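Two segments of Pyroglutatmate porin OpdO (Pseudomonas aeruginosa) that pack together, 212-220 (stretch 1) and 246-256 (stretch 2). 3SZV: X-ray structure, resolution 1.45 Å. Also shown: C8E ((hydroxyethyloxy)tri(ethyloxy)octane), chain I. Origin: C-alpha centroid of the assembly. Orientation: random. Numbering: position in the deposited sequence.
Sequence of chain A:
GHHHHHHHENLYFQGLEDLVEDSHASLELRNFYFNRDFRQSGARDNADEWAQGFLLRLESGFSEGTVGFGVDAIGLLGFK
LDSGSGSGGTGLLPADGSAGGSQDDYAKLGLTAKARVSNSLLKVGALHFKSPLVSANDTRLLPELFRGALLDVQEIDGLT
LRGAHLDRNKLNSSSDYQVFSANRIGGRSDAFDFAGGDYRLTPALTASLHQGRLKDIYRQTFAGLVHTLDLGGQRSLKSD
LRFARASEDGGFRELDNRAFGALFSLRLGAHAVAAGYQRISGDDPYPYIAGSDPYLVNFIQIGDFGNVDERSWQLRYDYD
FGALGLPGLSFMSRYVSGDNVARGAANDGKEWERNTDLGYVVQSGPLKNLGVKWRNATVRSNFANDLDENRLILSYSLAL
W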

# COMPACT_ATOMS: atom_id res chain seq x y z
N GLY A 212 13.47 -7.04 8.32
CA GLY A 212 12.25 -7.35 9.05
C GLY A 212 12.07 -8.83 9.31
O GLY A 212 12.78 -9.67 8.76
N ARG A 213 11.10 -9.13 10.16
CA ARG A 213 10.82 -10.50 10.55
C ARG A 213 9.34 -10.63 10.86
O ARG A 213 8.79 -9.87 11.66
CB ARG A 213 11.63 -10.85 11.80
CG ARG A 213 11.30 -12.22 12.40
CD ARG A 213 12.02 -12.45 13.73
NE ARG A 213 11.46 -11.62 14.79
CZ ARG A 213 11.86 -11.66 16.06
NH1 ARG A 213 12.82 -12.50 16.44
NH2 ARG A 213 11.29 -10.86 16.95
N LEU A 214 8.70 -11.59 10.20
CA LEU A 214 7.37 -12.04 10.62
C LEU A 214 7.64 -13.25 11.51
O LEU A 214 7.93 -14.36 11.00
CB LEU A 214 6.51 -12.37 9.41
CG LEU A 214 5.05 -12.71 9.69
CD1 LEU A 214 4.34 -11.55 10.40
CD2 LEU A 214 4.33 -13.03 8.40
N LYS A 215 7.62 -13.04 12.82
CA LYS A 215 8.12 -14.01 13.79
C LYS A 215 7.47 -15.38 13.60
O LYS A 215 6.26 -15.50 13.45
CB LYS A 215 7.89 -13.50 15.21
CG LYS A 215 8.60 -14.34 16.28
CD LYS A 215 8.36 -13.78 17.69
CE LYS A 215 9.03 -14.66 18.74
NZ LYS A 215 8.67 -14.24 20.13
N ASP A 216 8.33 -16.41 13.58
CA ASP A 216 7.92 -17.80 13.41
C ASP A 216 7.50 -18.16 11.99
O ASP A 216 7.01 -19.27 11.75
CB ASP A 216 6.84 -18.19 14.41
CG ASP A 216 7.28 -17.98 15.85
OD1 ASP A 216 8.34 -18.53 16.23
OD2 ASP A 216 6.57 -17.26 16.58
N ILE A 217 7.67 -17.23 11.05
CA ILE A 217 7.42 -17.54 9.64
C ILE A 217 8.64 -17.20 8.77
O ILE A 217 9.30 -18.10 8.27
CB ILE A 217 6.16 -16.86 9.08
CG1 ILE A 217 4.95 -17.22 9.96
CG2 ILE A 217 5.93 -17.32 7.64
CD1 ILE A 217 3.64 -16.56 9.49
N TYR A 218 8.97 -15.92 8.63
CA TYR A 218 10.07 -15.55 7.76
C TYR A 218 10.86 -14.33 8.21
O TYR A 218 10.39 -13.51 9.01
CB TYR A 218 9.58 -15.36 6.31
CG TYR A 218 8.76 -14.10 6.06
CD1 TYR A 218 9.36 -12.85 5.97
CD2 TYR A 218 7.37 -14.16 5.91
CE1 TYR A 218 8.61 -11.69 5.73
CE2 TYR A 218 6.61 -13.00 5.68
CZ TYR A 218 7.24 -11.78 5.60
OH TYR A 218 6.48 -10.65 5.37
N ARG A 219 12.09 -14.23 7.71
CA ARG A 219 12.91 -13.03 7.82
C ARG A 219 13.08 -12.50 6.40
O ARG A 219 13.23 -13.28 5.46
CB ARG A 219 14.29 -13.36 8.40
CG ARG A 219 14.27 -14.01 9.77
CD ARG A 219 15.67 -14.53 10.15
NE ARG A 219 15.63 -15.26 11.40
CZ ARG A 219 16.71 -15.75 12.02
NH1 ARG A 219 17.91 -15.57 11.49
NH2 ARG A 219 16.58 -16.40 13.16
N GLN A 220 13.08 -11.19 6.24
CA GLN A 220 13.24 -10.61 4.91
C GLN A 220 14.03 -9.31 4.98
O GLN A 220 13.83 -8.50 5.89
CB GLN A 220 11.87 -10.35 4.30
CG GLN A 220 11.88 -9.95 2.82
CD GLN A 220 10.48 -9.85 2.28
OE1 GLN A 220 9.62 -9.25 2.91
NE2 GLN A 220 10.23 -10.46 1.12
N ALA A 246 14.46 -13.51 1.36
CA ALA A 246 13.77 -14.01 2.53
C ALA A 246 14.20 -15.44 2.85
O ALA A 246 14.53 -16.22 1.96
CB ALA A 246 12.26 -13.97 2.31
N SER A 247 14.16 -15.78 4.13
CA SER A 247 14.43 -17.12 4.61
C SER A 247 13.47 -17.40 5.76
O SER A 247 12.69 -16.51 6.16
CB SER A 247 15.88 -17.23 5.07
OG SER A 247 16.09 -16.42 6.20
N GLU A 248 13.48 -18.62 6.28
CA GLU A 248 12.56 -18.97 7.36
C GLU A 248 12.96 -18.32 8.69
O GLU A 248 14.12 -17.95 8.89
CB GLU A 248 12.43 -20.49 7.50
CG GLU A 248 13.64 -21.16 8.11
CD GLU A 248 14.79 -21.41 7.14
OE1 GLU A 248 14.69 -21.07 5.95
OE2 GLU A 248 15.81 -21.96 7.60
N ASP A 249 11.99 -18.18 9.58
CA ASP A 249 12.26 -17.74 10.94
C ASP A 249 11.76 -18.76 11.95
O ASP A 249 10.75 -19.42 11.74
CB ASP A 249 11.58 -16.39 11.25
CG ASP A 249 11.97 -15.86 12.62
OD1 ASP A 249 13.16 -15.53 12.79
OD2 ASP A 249 11.11 -15.80 13.54
N GLY A 250 12.48 -18.87 13.07
CA GLY A 250 12.08 -19.76 14.14
C GLY A 250 11.98 -21.20 13.66
O GLY A 250 12.88 -21.70 12.99
N GLY A 251 10.87 -21.85 13.97
CA GLY A 251 10.72 -23.26 13.66
C GLY A 251 10.01 -23.50 12.34
O GLY A 251 9.68 -24.64 12.02
N PHE A 252 9.77 -22.44 11.57
CA PHE A 252 9.07 -22.60 10.31
C PHE A 252 9.88 -23.46 9.35
O PHE A 252 11.11 -23.48 9.40
CB PHE A 252 8.77 -21.23 9.67
CG PHE A 252 7.66 -21.27 8.66
CD1 PHE A 252 6.35 -21.43 9.07
CD2 PHE A 252 7.92 -21.17 7.31
CE1 PHE A 252 5.31 -21.48 8.14
CE2 PHE A 252 6.90 -21.23 6.37
CZ PHE A 252 5.59 -21.37 6.80
N ARG A 253 9.19 -24.15 8.46
CA ARG A 253 9.85 -24.97 7.45
C ARG A 253 10.81 -24.10 6.64
O ARG A 253 10.61 -22.88 6.50
CB ARG A 253 8.82 -25.60 6.53
CG ARG A 253 8.07 -24.58 5.69
CD ARG A 253 7.48 -25.20 4.44
NE ARG A 253 6.64 -24.28 3.69
CZ ARG A 253 7.06 -23.51 2.69
NH1 ARG A 253 8.34 -23.53 2.32
NH2 ARG A 253 6.21 -22.72 2.05
N GLU A 254 11.83 -24.72 6.07
CA GLU A 254 12.80 -23.95 5.30
C GLU A 254 12.16 -23.17 4.17
O GLU A 254 11.30 -23.68 3.45
CB GLU A 254 13.91 -24.85 4.77
CG GLU A 254 14.83 -25.32 5.86
CD GLU A 254 15.96 -26.17 5.33
OE1 GLU A 254 16.22 -26.15 4.10
OE2 GLU A 254 16.59 -26.86 6.16
N LEU A 255 12.61 -21.92 4.02
CA LEU A 255 12.09 -21.01 3.03
C LEU A 255 13.25 -20.32 2.36
O LEU A 255 14.22 -19.95 3.03
CB LEU A 255 11.23 -19.93 3.70
CG LEU A 255 9.79 -20.19 4.13
CD1 LEU A 255 9.21 -18.88 4.67
CD2 LEU A 255 8.97 -20.68 2.97
N ASP A 256 13.19 -20.16 1.04
CA ASP A 256 14.19 -19.40 0.30
C ASP A 256 13.51 -18.64 -0.83
O ASP A 256 12.99 -19.25 -1.76
CB ASP A 256 15.28 -20.33 -0.25
CG ASP A 256 16.13 -19.66 -1.32
OD1 ASP A 256 16.39 -18.45 -1.22
OD2 ASP A 256 16.54 -20.37 -2.27
C4 C8E I . 16.55 -11.26 6.36
C5 C8E I . 16.82 -10.84 7.81
C6 C8E I . 15.62 -10.06 8.35
C7 C8E I . 15.35 -10.37 9.81
C8 C8E I . 16.35 -9.71 10.76
O9 C8E I . 15.68 -9.32 11.94
C10 C8E I . 14.71 -8.31 11.73
C11 C8E I . 15.09 -7.19 12.69
O12 C8E I . 14.30 -6.04 12.56
C13 C8E I . 14.39 -5.28 13.75
C14 C8E I . 13.09 -4.53 14.04
O15 C8E I . 13.34 -3.58 15.06
C16 C8E I . 12.23 -3.32 15.88
C17 C8E I . 11.67 -1.94 15.53
O18 C8E I . 10.66 -1.55 16.43
C19 C8E I . 10.84 -0.24 16.93
C20 C8E I . 9.57 0.58 16.71
O21 C8E I . 8.97 0.87 17.95
O HOH W 1 14.39 -14.30 14.88
O HOH W 2 8.79 -21.04 15.41
O HOH W 3 14.77 -17.80 14.53

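Stretch 2 enters as a strand antiparallel to Tyr218–Gln220, and 580 Å² is buried between the two segments. At Ala246, paired with Gln220, the small methyl group lies on the same face as the Gln220 side chain (Ala246 CB to Gln220 CG, 4.1 Å). Ser247 and Arg219 form the hydrogen-bonded pair: Arg219 N donates to Ser247 O (2.8 Å) and Ser247 N to Arg219 O (3.0 Å). The Glu248 CA-to-CB bond points away from stretch 1 overall, though CB still touches it, and the side chain folds back on its own segment, where Glu248 OE1 accepts from Leu255 N (3.0 Å).

Asp249 is the hub of the contact. Its backbone N donates to Ile217 O (3.0 Å), and its side chain, chi1 in t, carries the carboxylate across to stretch 1. Asp249 OD2 accepts from Asp216 N (2.8 Å), while Asp249 OD1 forms a salt bridge with Arg219 NE (2.8 Å), lying near the guanidinium plane. A water also links Asp249 OD1 to Arg213 NH1.

Asp249 opens a type II' turn. Gly250 suits its positive phi, and a CB there would clash with Asp216 OD1. Water joins that same oxygen to Gly251 N. Phe252 then points back toward stretch 1, receiving Ile217 CG2 over its ring face, 4.1 Å from the centroid. Finally, buried Leu255 packs CD1 against Tyr218 CB (3.9 Å).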